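Local coordinates for putative ubiquinone biosynthesis protein (Nostoc punctiforme, PDB 3MSQ) that is of unproven function but probably takes part in ubiquinone biosynthesis, at residues Met48-Ala52 / Pro154-Val159; Gly86-Tyr92 / Leu206-Val211. One frame throughout, in Å; residues are numbered along the deposited sequence.

Contact 1 of 2, residues Met48-Ala52 / Pro154-Val159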
loop_
_atom_site.group_PDB
_atom_site.type_symbol
_atom_site.label_atom_id
_atom_site.label_comp_id
_atom_site.label_asym_id
_atom_site.label_seq_id
_atom_site.Cartn_x
_atom_site.Cartn_y
_atom_site.Cartn_z
HETATM N N MSE A 48 0.402 20.519 1.022
HETATM C CA MSE A 48 -0.476 20.925 -0.082
HETATM C C MSE A 48 -1.767 21.513 0.459
HETATM O O MSE A 48 -2.298 22.425 -0.158
HETATM C CB MSE A 48 -0.736 19.744 -1.066
HETATM C CG MSE A 48 -1.832 20.008 -2.151
HETATM SE SE MSE A 48 -1.294 20.609 -3.978
HETATM C CE MSE A 48 -3.039 20.988 -4.781
ATOM N N ALA A 49 -2.242 21.040 1.624
ATOM C CA ALA A 49 -3.453 21.555 2.279
ATOM C C ALA A 49 -3.271 23.045 2.587
ATOM O O ALA A 49 -4.083 23.861 2.147
ATOM C CB ALA A 49 -3.746 20.767 3.559
ATOM N N GLN A 50 -2.157 23.404 3.248
ATOM C CA GLN A 50 -1.836 24.777 3.598
ATOM C C GLN A 50 -1.554 25.657 2.378
ATOM O O GLN A 50 -1.991 26.808 2.336
ATOM C CB GLN A 50 -0.670 24.812 4.590
ATOM C CG GLN A 50 -0.475 26.174 5.268
ATOM C CD GLN A 50 -1.746 26.698 5.908
ATOM O OE1 GLN A 50 -2.324 26.077 6.810
ATOM N NE2 GLN A 50 -2.240 27.834 5.426
ATOM N N LEU A 51 -0.822 25.118 1.407
ATOM C CA LEU A 51 -0.459 25.808 0.181
ATOM C C LEU A 51 -1.700 26.165 -0.643
ATOM O O LEU A 51 -1.762 27.283 -1.168
ATOM C CB LEU A 51 0.469 24.909 -0.618
ATOM C CG LEU A 51 1.700 25.576 -1.186
ATOM C CD1 LEU A 51 2.889 25.388 -0.258
ATOM C CD2 LEU A 51 2.002 25.030 -2.567
ATOM N N ALA A 52 -2.697 25.225 -0.729
ATOM C CA ALA A 52 -3.985 25.426 -1.409
ATOM C C ALA A 52 -4.723 26.618 -0.786
ATOM O O ALA A 52 -5.229 27.482 -1.505
ATOM C CB ALA A 52 -4.848 24.179 -1.296
ATOM N N PRO A 154 -6.729 24.745 -7.718
ATOM C CA PRO A 154 -6.275 23.414 -7.233
ATOM C C PRO A 154 -6.250 23.203 -5.721
ATOM O O PRO A 154 -5.634 23.971 -4.995
ATOM C CB PRO A 154 -4.882 23.243 -7.837
ATOM C CG PRO A 154 -4.567 24.522 -8.529
ATOM C CD PRO A 154 -5.670 25.482 -8.433
ATOM N N ILE A 155 -6.906 22.135 -5.253
ATOM C CA ILE A 155 -6.929 21.714 -3.838
ATOM C C ILE A 155 -6.507 20.230 -3.760
ATOM O O ILE A 155 -6.758 19.513 -4.721
ATOM C CB ILE A 155 -8.278 22.003 -3.113
ATOM C CG1 ILE A 155 -9.470 21.142 -3.664
ATOM C CG2 ILE A 155 -8.559 23.510 -3.105
ATOM C CD1 ILE A 155 -10.722 21.072 -2.839
ATOM N N PRO A 156 -5.856 19.750 -2.662
ATOM C CA PRO A 156 -5.390 18.348 -2.631
ATOM C C PRO A 156 -6.335 17.245 -3.107
ATOM O O PRO A 156 -5.908 16.462 -3.962
ATOM C CB PRO A 156 -4.901 18.137 -1.200
ATOM C CG PRO A 156 -5.255 19.397 -0.461
ATOM C CD PRO A 156 -5.416 20.475 -1.453
ATOM N N ILE A 157 -7.595 17.179 -2.595
ATOM C CA ILE A 157 -8.581 16.155 -2.995
ATOM C C ILE A 157 -8.816 16.033 -4.503
ATOM O O ILE A 157 -8.939 14.917 -4.991
ATOM C CB ILE A 157 -9.885 16.140 -2.132
ATOM C CG1 ILE A 157 -10.571 14.753 -2.102
ATOM C CG2 ILE A 157 -10.851 17.245 -2.509
ATOM C CD1 ILE A 157 -9.777 13.616 -1.357
ATOM N N SER A 158 -8.824 17.150 -5.247
ATOM C CA SER A 158 -8.992 17.109 -6.706
ATOM C C SER A 158 -7.829 16.352 -7.371
ATOM O O SER A 158 -8.067 15.415 -8.155
ATOM C CB SER A 158 -9.137 18.517 -7.275
ATOM O OG SER A 158 -10.340 19.105 -6.810
ATOM N N VAL A 159 -6.578 16.708 -7.000
ATOM C CA VAL A 159 -5.366 16.067 -7.513
ATOM C C VAL A 159 -5.435 14.568 -7.263
ATOM O O VAL A 159 -5.178 13.786 -8.168
ATOM C CB VAL A 159 -4.089 16.622 -6.857
ATOM C CG1 VAL A 159 -2.847 16.198 -7.626
ATOM C CG2 VAL A 159 -4.151 18.123 -6.705
#

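Contact 2 of 2, residues Gly86-Tyr92 / Leu206-Val211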
loop_
_atom_site.group_PDB
_atom_site.type_symbol
_atom_site.label_atom_id
_atom_site.label_comp_id
_atom_site.label_asym_id
_atom_site.label_seq_id
_atom_site.Cartn_x
_atom_site.Cartn_y
_atom_site.Cartn_z
ATOM N N GLY A 86 -35.756 27.388 -15.581
ATOM C CA GLY A 86 -34.320 27.220 -15.796
ATOM C C GLY A 86 -33.372 27.658 -14.703
ATOM O O GLY A 86 -32.160 27.606 -14.905
ATOM N N THR A 87 -33.910 28.110 -13.556
ATOM C CA THR A 87 -33.138 28.599 -12.404
ATOM C C THR A 87 -32.342 27.483 -11.727
ATOM O O THR A 87 -32.739 26.324 -11.798
ATOM C CB THR A 87 -34.033 29.337 -11.396
ATOM O OG1 THR A 87 -34.876 28.396 -10.722
ATOM C CG2 THR A 87 -34.855 30.442 -12.039
ATOM N N LEU A 88 -31.238 27.856 -11.043
ATOM C CA LEU A 88 -30.323 26.969 -10.322
ATOM C C LEU A 88 -31.055 26.096 -9.294
ATOM O O LEU A 88 -30.775 24.897 -9.199
ATOM C CB LEU A 88 -29.227 27.803 -9.648
ATOM C CG LEU A 88 -28.204 27.086 -8.767
ATOM C CD1 LEU A 88 -27.289 26.237 -9.584
ATOM C CD2 LEU A 88 -27.397 28.093 -7.982
ATOM N N GLY A 89 -31.989 26.707 -8.561
ATOM C CA GLY A 89 -32.815 26.040 -7.560
ATOM C C GLY A 89 -33.615 24.895 -8.136
ATOM O O GLY A 89 -33.495 23.767 -7.663
ATOM N N HIS A 90 -34.391 25.177 -9.199
ATOM C CA HIS A 90 -35.233 24.218 -9.893
ATOM C C HIS A 90 -34.454 23.023 -10.452
ATOM O O HIS A 90 -34.863 21.884 -10.224
ATOM C CB HIS A 90 -36.035 24.915 -11.001
ATOM C CG HIS A 90 -37.157 24.084 -11.546
ATOM N ND1 HIS A 90 -38.436 24.169 -11.024
ATOM C CD2 HIS A 90 -37.154 23.173 -12.545
ATOM C CE1 HIS A 90 -39.166 23.313 -11.718
ATOM N NE2 HIS A 90 -38.438 22.694 -12.647
ATOM N N VAL A 91 -33.345 23.279 -11.182
ATOM C CA VAL A 91 -32.508 22.249 -11.808
ATOM C C VAL A 91 -31.919 21.308 -10.751
ATOM O O VAL A 91 -32.015 20.085 -10.907
ATOM C CB VAL A 91 -31.428 22.839 -12.753
ATOM C CG1 VAL A 91 -30.613 21.735 -13.428
ATOM C CG2 VAL A 91 -32.045 23.765 -13.797
ATOM N N TYR A 92 -31.343 21.888 -9.663
ATOM C CA TYR A 92 -30.721 21.163 -8.545
ATOM C C TYR A 92 -31.719 20.261 -7.838
ATOM O O TYR A 92 -31.453 19.067 -7.704
ATOM C CB TYR A 92 -30.044 22.134 -7.555
ATOM C CG TYR A 92 -29.261 21.451 -6.451
ATOM C CD1 TYR A 92 -28.206 20.585 -6.747
ATOM C CD2 TYR A 92 -29.555 21.690 -5.107
ATOM C CE1 TYR A 92 -27.482 19.951 -5.737
ATOM C CE2 TYR A 92 -28.830 21.068 -4.086
ATOM C CZ TYR A 92 -27.792 20.202 -4.406
ATOM O OH TYR A 92 -27.059 19.588 -3.415
ATOM N N LEU A 206 -27.862 32.657 -5.641
ATOM C CA LEU A 206 -28.053 32.340 -7.056
ATOM C C LEU A 206 -29.159 31.308 -7.357
ATOM O O LEU A 206 -29.369 30.994 -8.530
ATOM C CB LEU A 206 -26.712 31.885 -7.689
ATOM C CG LEU A 206 -25.521 32.849 -7.677
ATOM C CD1 LEU A 206 -24.266 32.148 -8.174
ATOM C CD2 LEU A 206 -25.789 34.076 -8.519
ATOM N N TRP A 207 -29.868 30.788 -6.326
ATOM C CA TRP A 207 -30.930 29.786 -6.507
ATOM C C TRP A 207 -32.030 30.245 -7.498
ATOM O O TRP A 207 -32.556 29.420 -8.242
ATOM C CB TRP A 207 -31.595 29.429 -5.167
ATOM C CG TRP A 207 -30.770 28.696 -4.142
ATOM C CD1 TRP A 207 -30.593 29.063 -2.841
ATOM C CD2 TRP A 207 -30.174 27.393 -4.275
ATOM N NE1 TRP A 207 -29.892 28.095 -2.165
ATOM C CE2 TRP A 207 -29.618 27.057 -3.020
ATOM C CE3 TRP A 207 -30.028 26.490 -5.337
ATOM C CZ2 TRP A 207 -28.909 25.863 -2.805
ATOM C CZ3 TRP A 207 -29.334 25.306 -5.120
ATOM C CH2 TRP A 207 -28.782 25.004 -3.867
ATOM N N ASP A 208 -32.369 31.556 -7.485
ATOM C CA ASP A 208 -33.399 32.204 -8.304
ATOM C C ASP A 208 -32.867 32.781 -9.636
ATOM O O ASP A 208 -33.599 33.493 -10.332
ATOM C CB ASP A 208 -34.096 33.311 -7.481
ATOM C CG ASP A 208 -33.219 34.509 -7.135
ATOM O OD1 ASP A 208 -32.177 34.316 -6.451
ATOM O OD2 ASP A 208 -33.587 35.644 -7.517
ATOM N N VAL A 209 -31.600 32.482 -9.980
ATOM C CA VAL A 209 -30.933 32.944 -11.204
ATOM C C VAL A 209 -30.860 31.777 -12.202
ATOM O O VAL A 209 -30.550 30.647 -11.802
ATOM C CB VAL A 209 -29.519 33.547 -10.905
ATOM C CG1 VAL A 209 -28.854 34.105 -12.164
ATOM C CG2 VAL A 209 -29.589 34.627 -9.820
ATOM N N GLN A 210 -31.128 32.051 -13.496
ATOM C CA GLN A 210 -31.049 31.041 -14.552
ATOM C C GLN A 210 -29.647 30.452 -14.636
ATOM O O GLN A 210 -28.670 31.176 -14.458
ATOM C CB GLN A 210 -31.414 31.670 -15.900
ATOM C CG GLN A 210 -32.895 31.978 -16.061
ATOM C CD GLN A 210 -33.749 30.748 -16.251
ATOM O OE1 GLN A 210 -34.661 30.492 -15.464
ATOM N NE2 GLN A 210 -33.504 29.985 -17.320
ATOM N N VAL A 211 -29.545 29.149 -14.914
ATOM C CA VAL A 211 -28.256 28.444 -15.029
ATOM C C VAL A 211 -27.427 29.041 -16.180
ATOM O O VAL A 211 -26.224 29.278 -16.005
ATOM C CB VAL A 211 -28.403 26.891 -15.118
ATOM C CG1 VAL A 211 -27.063 26.197 -15.345
ATOM C CG2 VAL A 211 -29.079 26.322 -13.882
#

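Contact 1 of 2, residues Met48-Ala52 / Pro154-Val159
The first turn of helix 156-172 meets the side of helix 47-56 through a proline: Pro156 lies against Met48, Ala49 and Ala52. It illustrates how a helix can be docked by its start, where a ring without an N-H to donate is well accommodated. Met48, present as selenomethionine, spans the interface. Its CG is anti to the backbone N (chi1 171°), which carries the chain toward the second segment, and CG settles on the proline, with Pro156 CD 3.7 Å from Met48 CG. A bend at chi2 (97°) then turns the selenium and methyl over the turn that leads into the helix, bringing Met48 CE within 3.6 Å of Val159 CG2 and 3.7 Å of Ile155 C.

Ala52 brings its methyl to the same ring carbon from one turn further along, Ala52 CB lying 3.8 Å from Pro156 CD, and also approaches the backbone of Pro154 and Ile155. The proline ring reaches the main chain as well, Pro156 CG standing 3.9 Å from Ala49 CA. The side chains that meet are apolar, touching backbone polar atoms such as Pro154 O, and the two segments share no hydrogen bond. Ile155, the N-cap residue, sends its end away, toward Leu118 and Phe149, while Phe177 of the second subunit packs on Pro154 and Val159. Residues 155-172 are predicted to be transmembrane; here the start of that helix packs against helix 47-56 and the second subunit. Proline in the first turn, just after the N-cap, is a classical helix-start feature, here built into the packing of an all-helical fold.

Contact 2 of 2, residues Gly86-Tyr92 / Leu206-Val211
Gly89 N donates to Trp207 O at 2.8 Å, using a lone pair in the carbonyl plane, and so one of the N-H groups at the start of helix 88-98 is taken up by a distant loop. The wider motif is an isolated antiparallel beta bridge between Thr87 and Gln210, a non-hydrogen-bonded pair enclosed by two backbone bonds. In one, Val211 N reaches Gly86 O (3.0 Å, 168° at the hydrogen); in the other, Leu88 N reaches Val209 O (3.0 Å). Thr87 and Gln210 are both N-cap residues, so the bridge staples together the beginnings of helices 88-98 and 211-218, a worked case of helix starts whose N-H groups are satisfied by another part of the chain. Thr87 OG1 is held by Pro84 O.

A type I turn from Leu206 to Val209 presents the carbonyl of Trp207 to Gly89. The Trp207 side chain starts out away from the helix, but with CG beside the backbone N the indole returns to it. There Trp207 CE3 lies 3.6 Å from Gly89 CA, where no side chain intervenes, and Leu88 flanks the indole with its CG. Further along, the six-membered ring of Trp207 runs nearly parallel to the Tyr92 ring, at 27°, but slid so far that the two barely overlap; Tyr92 CD2 approaches the CZ3-CH2 bond of Trp207, 3.6 Å from CH2. Phe75 meets Trp207 edge-to-face, and Tyr92 OH is anchored by Asp127. At the Gly86 end of the bridge, Gln210 bends at chi2 (-72°) to lay its carboxamide along the backbone of Gly86, with Gln210 CD 3.5 Å from Gly86 C. Two valine side chains cross almost at right angles, Val91 CG2 touching Val211 CG2 at 3.9 Å.

How the contacts relate
Read from the N terminus, the chain passes through helix 47-56, the first half of contact 1, then reaches 86-92, the first half of contact 2, before 154-159 closes the first loop and 206-211 the second. The closures therefore cross rather than nest. They lie on opposite sides of the chain's centre, with their centres 29 Å apart and their nearest atoms about 16 Å apart. Helix 114-133 links them: its Ile115 and Leu118 pack beside contact 1, its Ile128 and Val131 beside contact 2. Contact 1 joins an early helix to the start of helix 156-172 near a subunit interface, whereas contact 2 ties the C-terminal loop and helix to the start of helix 88-98.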